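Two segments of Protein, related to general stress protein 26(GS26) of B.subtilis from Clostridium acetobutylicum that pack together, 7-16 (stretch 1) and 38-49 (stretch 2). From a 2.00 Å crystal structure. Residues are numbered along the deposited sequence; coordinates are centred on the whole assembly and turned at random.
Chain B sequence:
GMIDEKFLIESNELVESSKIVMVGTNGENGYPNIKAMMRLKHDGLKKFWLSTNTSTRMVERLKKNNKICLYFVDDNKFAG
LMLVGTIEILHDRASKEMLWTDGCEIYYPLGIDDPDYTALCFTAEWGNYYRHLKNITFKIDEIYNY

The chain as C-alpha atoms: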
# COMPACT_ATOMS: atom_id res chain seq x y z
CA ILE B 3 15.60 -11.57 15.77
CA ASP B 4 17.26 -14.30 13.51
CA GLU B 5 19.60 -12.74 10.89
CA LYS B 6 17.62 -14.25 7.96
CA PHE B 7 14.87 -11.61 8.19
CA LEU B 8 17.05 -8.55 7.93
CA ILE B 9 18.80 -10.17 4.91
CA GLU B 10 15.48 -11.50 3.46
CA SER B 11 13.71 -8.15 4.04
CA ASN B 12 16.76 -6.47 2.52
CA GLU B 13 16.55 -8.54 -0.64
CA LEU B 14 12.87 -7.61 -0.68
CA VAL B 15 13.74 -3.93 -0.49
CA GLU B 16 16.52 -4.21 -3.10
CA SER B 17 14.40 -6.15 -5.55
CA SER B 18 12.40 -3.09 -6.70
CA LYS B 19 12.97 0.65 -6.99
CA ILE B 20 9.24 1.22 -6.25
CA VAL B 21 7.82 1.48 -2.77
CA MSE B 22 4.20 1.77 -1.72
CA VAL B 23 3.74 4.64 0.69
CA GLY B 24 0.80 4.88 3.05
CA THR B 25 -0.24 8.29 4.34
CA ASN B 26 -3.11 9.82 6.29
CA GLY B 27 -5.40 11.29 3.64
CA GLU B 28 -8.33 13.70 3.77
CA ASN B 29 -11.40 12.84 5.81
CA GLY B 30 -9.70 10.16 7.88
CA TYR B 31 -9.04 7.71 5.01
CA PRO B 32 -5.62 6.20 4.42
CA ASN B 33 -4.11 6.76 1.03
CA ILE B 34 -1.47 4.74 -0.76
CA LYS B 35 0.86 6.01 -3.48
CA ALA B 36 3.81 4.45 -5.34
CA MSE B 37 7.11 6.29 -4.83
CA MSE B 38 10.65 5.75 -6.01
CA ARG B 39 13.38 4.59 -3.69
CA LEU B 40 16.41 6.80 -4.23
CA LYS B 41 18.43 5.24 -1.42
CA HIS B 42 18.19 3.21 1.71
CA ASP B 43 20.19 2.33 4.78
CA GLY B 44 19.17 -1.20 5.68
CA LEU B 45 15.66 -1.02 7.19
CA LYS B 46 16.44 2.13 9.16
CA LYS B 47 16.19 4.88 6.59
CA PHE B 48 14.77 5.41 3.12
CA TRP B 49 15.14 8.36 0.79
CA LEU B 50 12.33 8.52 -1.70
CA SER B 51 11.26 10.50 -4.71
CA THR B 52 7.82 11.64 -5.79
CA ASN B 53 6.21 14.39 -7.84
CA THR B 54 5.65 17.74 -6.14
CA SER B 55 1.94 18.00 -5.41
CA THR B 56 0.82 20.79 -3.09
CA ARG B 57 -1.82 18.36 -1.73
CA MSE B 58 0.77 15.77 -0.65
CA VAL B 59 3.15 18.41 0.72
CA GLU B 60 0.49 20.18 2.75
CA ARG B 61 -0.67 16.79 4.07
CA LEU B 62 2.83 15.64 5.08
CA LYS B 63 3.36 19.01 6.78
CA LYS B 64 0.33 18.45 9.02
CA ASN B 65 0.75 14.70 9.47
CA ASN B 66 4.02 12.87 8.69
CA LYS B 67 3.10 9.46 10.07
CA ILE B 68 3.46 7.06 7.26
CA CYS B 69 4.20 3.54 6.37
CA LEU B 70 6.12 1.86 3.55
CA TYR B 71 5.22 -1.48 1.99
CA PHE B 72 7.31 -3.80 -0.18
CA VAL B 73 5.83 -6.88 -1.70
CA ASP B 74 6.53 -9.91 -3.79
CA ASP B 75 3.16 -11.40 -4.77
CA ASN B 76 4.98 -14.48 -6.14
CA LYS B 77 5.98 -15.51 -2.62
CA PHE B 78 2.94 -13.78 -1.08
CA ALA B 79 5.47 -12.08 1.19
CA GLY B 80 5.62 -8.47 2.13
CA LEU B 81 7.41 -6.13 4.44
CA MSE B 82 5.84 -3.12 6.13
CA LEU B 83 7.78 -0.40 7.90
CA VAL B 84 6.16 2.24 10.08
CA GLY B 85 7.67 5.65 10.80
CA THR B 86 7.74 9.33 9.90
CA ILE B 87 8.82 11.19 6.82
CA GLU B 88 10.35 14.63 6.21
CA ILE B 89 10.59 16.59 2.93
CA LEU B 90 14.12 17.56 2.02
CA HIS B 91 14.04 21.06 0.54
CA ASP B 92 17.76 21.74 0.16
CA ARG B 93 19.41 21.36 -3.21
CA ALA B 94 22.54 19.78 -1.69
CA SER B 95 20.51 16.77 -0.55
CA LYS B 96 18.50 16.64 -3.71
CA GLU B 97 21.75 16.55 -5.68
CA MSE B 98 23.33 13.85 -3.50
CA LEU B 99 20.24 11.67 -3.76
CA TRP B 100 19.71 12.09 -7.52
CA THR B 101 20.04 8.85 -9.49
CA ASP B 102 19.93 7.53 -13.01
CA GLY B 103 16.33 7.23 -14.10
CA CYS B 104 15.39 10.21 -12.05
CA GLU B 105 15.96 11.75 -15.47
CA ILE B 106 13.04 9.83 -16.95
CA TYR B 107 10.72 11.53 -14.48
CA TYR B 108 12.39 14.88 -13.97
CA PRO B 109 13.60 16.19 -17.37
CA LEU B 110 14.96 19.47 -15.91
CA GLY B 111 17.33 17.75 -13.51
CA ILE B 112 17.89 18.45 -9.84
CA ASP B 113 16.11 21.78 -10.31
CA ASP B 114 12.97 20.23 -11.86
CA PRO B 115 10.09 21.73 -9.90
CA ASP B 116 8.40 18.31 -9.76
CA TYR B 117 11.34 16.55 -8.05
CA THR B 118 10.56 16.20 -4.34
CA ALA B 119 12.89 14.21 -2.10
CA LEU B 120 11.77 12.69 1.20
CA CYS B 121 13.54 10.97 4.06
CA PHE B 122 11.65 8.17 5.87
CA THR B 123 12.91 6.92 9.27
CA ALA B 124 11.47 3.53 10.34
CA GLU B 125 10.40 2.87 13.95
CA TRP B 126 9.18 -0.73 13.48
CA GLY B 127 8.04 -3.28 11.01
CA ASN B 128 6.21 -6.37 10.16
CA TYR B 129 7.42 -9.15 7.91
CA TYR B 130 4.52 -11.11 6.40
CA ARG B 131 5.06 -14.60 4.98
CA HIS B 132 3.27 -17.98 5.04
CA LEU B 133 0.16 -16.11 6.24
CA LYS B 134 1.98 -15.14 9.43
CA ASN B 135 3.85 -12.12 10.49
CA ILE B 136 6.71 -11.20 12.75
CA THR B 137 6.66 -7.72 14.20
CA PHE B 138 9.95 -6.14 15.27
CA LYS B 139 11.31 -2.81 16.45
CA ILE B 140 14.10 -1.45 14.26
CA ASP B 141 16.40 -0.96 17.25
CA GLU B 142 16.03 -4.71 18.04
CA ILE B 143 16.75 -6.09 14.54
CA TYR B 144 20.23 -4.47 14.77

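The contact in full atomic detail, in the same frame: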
# COMPACT_ATOMS: atom_id res chain seq x y z
N PHE B 7 15.89 -12.62 8.50
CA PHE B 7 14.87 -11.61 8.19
C PHE B 7 15.48 -10.37 7.66
O PHE B 7 15.15 -9.96 6.55
CB PHE B 7 13.98 -11.28 9.40
CG PHE B 7 13.16 -12.45 9.85
CD1 PHE B 7 12.38 -13.16 8.94
CD2 PHE B 7 13.22 -12.89 11.17
CE1 PHE B 7 11.66 -14.25 9.33
CE2 PHE B 7 12.50 -14.00 11.57
CZ PHE B 7 11.71 -14.69 10.65
N LEU B 8 16.40 -9.77 8.41
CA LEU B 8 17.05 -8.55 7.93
C LEU B 8 17.63 -8.70 6.50
O LEU B 8 17.49 -7.79 5.67
CB LEU B 8 18.15 -8.09 8.91
CG LEU B 8 18.91 -6.81 8.52
CD1 LEU B 8 17.95 -5.66 8.24
CD2 LEU B 8 19.92 -6.46 9.61
N ILE B 9 18.26 -9.85 6.24
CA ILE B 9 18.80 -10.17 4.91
C ILE B 9 17.66 -10.45 3.91
O ILE B 9 17.72 -9.97 2.79
CB ILE B 9 19.80 -11.39 4.95
CG1 ILE B 9 21.06 -11.03 5.77
CG2 ILE B 9 20.21 -11.82 3.54
CD1 ILE B 9 22.00 -12.22 6.01
N GLU B 10 16.64 -11.21 4.33
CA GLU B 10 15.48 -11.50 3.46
C GLU B 10 14.67 -10.22 3.15
O GLU B 10 14.36 -9.94 1.99
CB GLU B 10 14.58 -12.56 4.07
CG GLU B 10 13.93 -13.51 3.07
N SER B 11 14.33 -9.47 4.19
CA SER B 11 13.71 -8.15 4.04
C SER B 11 14.58 -7.24 3.21
O SER B 11 14.06 -6.39 2.49
CB SER B 11 13.50 -7.48 5.39
OG SER B 11 12.58 -8.18 6.19
N ASN B 12 15.90 -7.35 3.33
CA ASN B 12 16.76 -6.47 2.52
C ASN B 12 16.70 -6.81 1.06
O ASN B 12 16.61 -5.91 0.22
CB ASN B 12 18.21 -6.42 3.00
CG ASN B 12 18.51 -5.17 3.81
OD1 ASN B 12 19.07 -4.20 3.28
ND2 ASN B 12 18.09 -5.16 5.08
N GLU B 13 16.74 -8.10 0.74
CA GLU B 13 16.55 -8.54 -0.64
C GLU B 13 15.23 -7.99 -1.14
O GLU B 13 15.16 -7.45 -2.25
CB GLU B 13 16.56 -10.07 -0.76
N LEU B 14 14.20 -8.11 -0.32
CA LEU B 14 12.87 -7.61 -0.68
C LEU B 14 12.92 -6.15 -1.06
O LEU B 14 12.39 -5.76 -2.11
CB LEU B 14 11.89 -7.78 0.47
CG LEU B 14 10.42 -7.60 0.12
CD1 LEU B 14 10.08 -8.08 -1.32
CD2 LEU B 14 9.58 -8.34 1.17
N VAL B 15 13.54 -5.35 -0.21
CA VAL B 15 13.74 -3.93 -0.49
C VAL B 15 14.52 -3.70 -1.79
O VAL B 15 14.08 -2.94 -2.68
CB VAL B 15 14.46 -3.25 0.64
CG1 VAL B 15 14.88 -1.86 0.22
CG2 VAL B 15 13.56 -3.24 1.88
N GLU B 16 15.65 -4.40 -1.94
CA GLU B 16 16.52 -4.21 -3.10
C GLU B 16 15.89 -4.64 -4.40
O GLU B 16 16.29 -4.17 -5.46
CB GLU B 16 17.84 -4.94 -2.89
CG GLU B 16 18.81 -4.22 -1.96
CD GLU B 16 19.36 -2.91 -2.54
OE1 GLU B 16 19.03 -2.57 -3.71
OE2 GLU B 16 20.11 -2.20 -1.83
N MSE B 38 9.40 6.34 -5.56
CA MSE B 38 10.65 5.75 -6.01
C MSE B 38 11.66 5.82 -4.87
O MSE B 38 11.76 6.83 -4.16
CB MSE B 38 11.16 6.45 -7.28
CG MSE B 38 12.68 6.47 -7.46
SE MSE B 38 13.21 6.96 -9.30
CE MSE B 38 12.69 5.23 -10.11
N ARG B 39 12.33 4.70 -4.65
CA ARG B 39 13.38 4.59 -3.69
C ARG B 39 14.65 5.11 -4.33
O ARG B 39 15.17 4.51 -5.26
CB ARG B 39 13.61 3.13 -3.28
CG ARG B 39 14.75 3.00 -2.25
CD ARG B 39 15.03 1.58 -1.85
NE ARG B 39 15.36 0.70 -2.96
CZ ARG B 39 16.50 0.70 -3.62
NH1 ARG B 39 17.47 1.57 -3.35
NH2 ARG B 39 16.66 -0.15 -4.60
N LEU B 40 15.14 6.24 -3.82
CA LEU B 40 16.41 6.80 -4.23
C LEU B 40 17.55 6.09 -3.50
O LEU B 40 18.58 5.79 -4.08
CB LEU B 40 16.46 8.30 -3.92
CG LEU B 40 15.46 9.16 -4.67
CD1 LEU B 40 15.53 10.63 -4.16
CD2 LEU B 40 15.59 9.12 -6.16
N LYS B 41 17.36 5.80 -2.22
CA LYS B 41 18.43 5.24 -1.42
C LYS B 41 17.85 4.62 -0.17
O LYS B 41 16.79 5.05 0.30
CB LYS B 41 19.43 6.35 -0.99
CG LYS B 41 20.57 5.87 -0.08
CD LYS B 41 21.58 6.94 0.25
CE LYS B 41 22.83 6.32 0.91
NZ LYS B 41 23.70 5.70 -0.10
N HIS B 42 18.52 3.61 0.36
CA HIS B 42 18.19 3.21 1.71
C HIS B 42 19.40 2.80 2.52
O HIS B 42 20.45 2.48 1.96
CB HIS B 42 17.16 2.09 1.69
CG HIS B 42 17.68 0.80 1.17
ND1 HIS B 42 17.91 -0.29 1.98
CD2 HIS B 42 18.00 0.42 -0.09
CE1 HIS B 42 18.35 -1.30 1.23
NE2 HIS B 42 18.43 -0.89 -0.02
N ASP B 43 19.22 2.85 3.84
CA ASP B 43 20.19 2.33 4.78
C ASP B 43 19.57 1.17 5.55
O ASP B 43 18.89 1.36 6.56
CB ASP B 43 20.63 3.43 5.75
CG ASP B 43 21.70 2.95 6.74
OD1 ASP B 43 22.29 1.87 6.52
OD2 ASP B 43 21.95 3.67 7.72
N GLY B 44 19.83 -0.05 5.10
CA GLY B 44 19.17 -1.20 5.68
C GLY B 44 17.67 -0.98 5.78
O GLY B 44 17.06 -0.52 4.81
N LEU B 45 17.09 -1.28 6.94
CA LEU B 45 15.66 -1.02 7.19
C LEU B 45 15.44 0.22 8.04
O LEU B 45 14.31 0.53 8.43
CB LEU B 45 15.01 -2.18 7.91
CG LEU B 45 15.15 -3.57 7.32
CD1 LEU B 45 14.34 -4.55 8.14
CD2 LEU B 45 14.70 -3.54 5.90
N LYS B 46 16.50 0.96 8.28
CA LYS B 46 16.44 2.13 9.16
C LYS B 46 15.95 3.38 8.48
O LYS B 46 15.29 4.23 9.10
CB LYS B 46 17.86 2.42 9.69
CG LYS B 46 18.54 1.25 10.37
CD LYS B 46 19.83 1.66 11.10
CE LYS B 46 21.10 1.33 10.32
NZ LYS B 46 22.33 2.03 10.89
N LYS B 47 16.37 3.58 7.24
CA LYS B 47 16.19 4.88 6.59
C LYS B 47 16.03 4.72 5.09
O LYS B 47 16.76 3.97 4.44
CB LYS B 47 17.37 5.85 6.91
CG LYS B 47 16.99 7.06 7.76
CD LYS B 47 18.12 8.10 7.89
CE LYS B 47 17.80 9.24 8.88
NZ LYS B 47 18.71 10.46 8.73
N PHE B 48 15.04 5.42 4.55
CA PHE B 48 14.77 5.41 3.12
C PHE B 48 14.69 6.83 2.60
O PHE B 48 14.06 7.69 3.20
CB PHE B 48 13.45 4.70 2.86
CG PHE B 48 13.53 3.24 3.08
CD1 PHE B 48 13.59 2.74 4.38
CD2 PHE B 48 13.62 2.38 2.02
CE1 PHE B 48 13.69 1.40 4.61
CE2 PHE B 48 13.71 1.02 2.25
CZ PHE B 48 13.76 0.54 3.55
N TRP B 49 15.26 7.06 1.44
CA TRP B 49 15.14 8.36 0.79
C TRP B 49 14.35 8.08 -0.47
O TRP B 49 14.69 7.18 -1.23
CB TRP B 49 16.53 8.91 0.44
CG TRP B 49 17.30 9.38 1.63
CD1 TRP B 49 17.33 10.64 2.12
CD2 TRP B 49 18.14 8.60 2.49
NE1 TRP B 49 18.11 10.69 3.23
CE2 TRP B 49 18.67 9.46 3.44
CE3 TRP B 49 18.54 7.27 2.49
CZ2 TRP B 49 19.52 9.02 4.45
CZ3 TRP B 49 19.38 6.83 3.47
CH2 TRP B 49 19.88 7.71 4.44
O HOH W 1 12.65 -0.72 -2.76

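Helix 7-16 packs against a β-hairpin whose strands, 38-43 and 47-49, are joined by a turn at residues 44-46. The helix runs almost antiparallel to strand 38-43 (172° between their directions), with 10.7 Å between the axes at closest approach, and the two segments bury 424 Å² between them. Three residues cover the most surface: Leu45 (80 Å²) in the turn, Val15 (78 Å²) on the helix and His42 (57 Å²) on the strand.

Leu45 meets three successive levels of the helix. Its CA-to-CB bond points sideways, but with chi1 m and chi2 t the end of the side chain comes nearer to the helix. Leu45 CG lies 3.6 Å from Leu8 CD1, an apolar contact near the start of the segment; Leu45 CD1 is 4.1 Å from Ser11 CB, and Leu45 CD2 is 4.2 Å from Val15 CG2. Leu45 CD2 also approaches Asn12 ND2, at 3.8 Å. That amide nitrogen is already engaged, donating to Leu8 O one helical turn back (Asn12 ND2 to Leu8 O, 2.8 Å), while the other end of the amide faces the hairpin: Asn12 OD1 is 3.8 Å from Gly44 CA and 3.6 Å from His42 CE1. The backbones come nearest here, with Asn12 CA and Gly44 CA 6.6 Å apart. Gly44 has a positive phi (49°), a conformation that by itself favours glycine.

Val15 points toward the hairpin. Its CG2 lies near both Leu45 and Phe48 (4.1 Å from Val15 CG2 to Phe48 CZ), and its CG1 sits over the face of the His42 imidazole, 3.6 Å from the ring centroid and only 9° off the normal, a well-centred CH-pi contact. The same Val15 CG1 meets the edge of the Phe48 ring, 3.7 Å from Phe48 CE2, and lies 4.0 Å from Arg39 CD. One small branched side chain thus links both strands and the turn.

His42 is held by hydrogen bonds at both ring nitrogens. His42 ND1 donates to Gly44 O (3.0 Å, 166°), tying the ring to its own turn, and His42 NE2 donates to Glu16 OE2 (2.8 Å, 151°), the one direct hydrogen bond between the segments. A backbone carbonyl and a carboxylate can only accept, so with both bonds formed each ring nitrogen carries a proton. Glu16 OE2 and Asn12 OD1 lie at the ring edge, leaving a face free for Val15.

Glu16 also forms a salt bridge with Arg39, with Glu16 OE1 3.5 Å from Arg39 NH2. Glu16 CD lies over one face of the guanidinium and OE1 well out of its plane, so the attraction is between charges and no N-H points at the oxygen. Arg39 reaches the helix backbone less directly: Arg39 NE is 3.9 Å from Val15 O, and a water lies between them, 2.6 Å from its O to Val15 O, and accepts from Arg39 NE (3.1 Å to the water O).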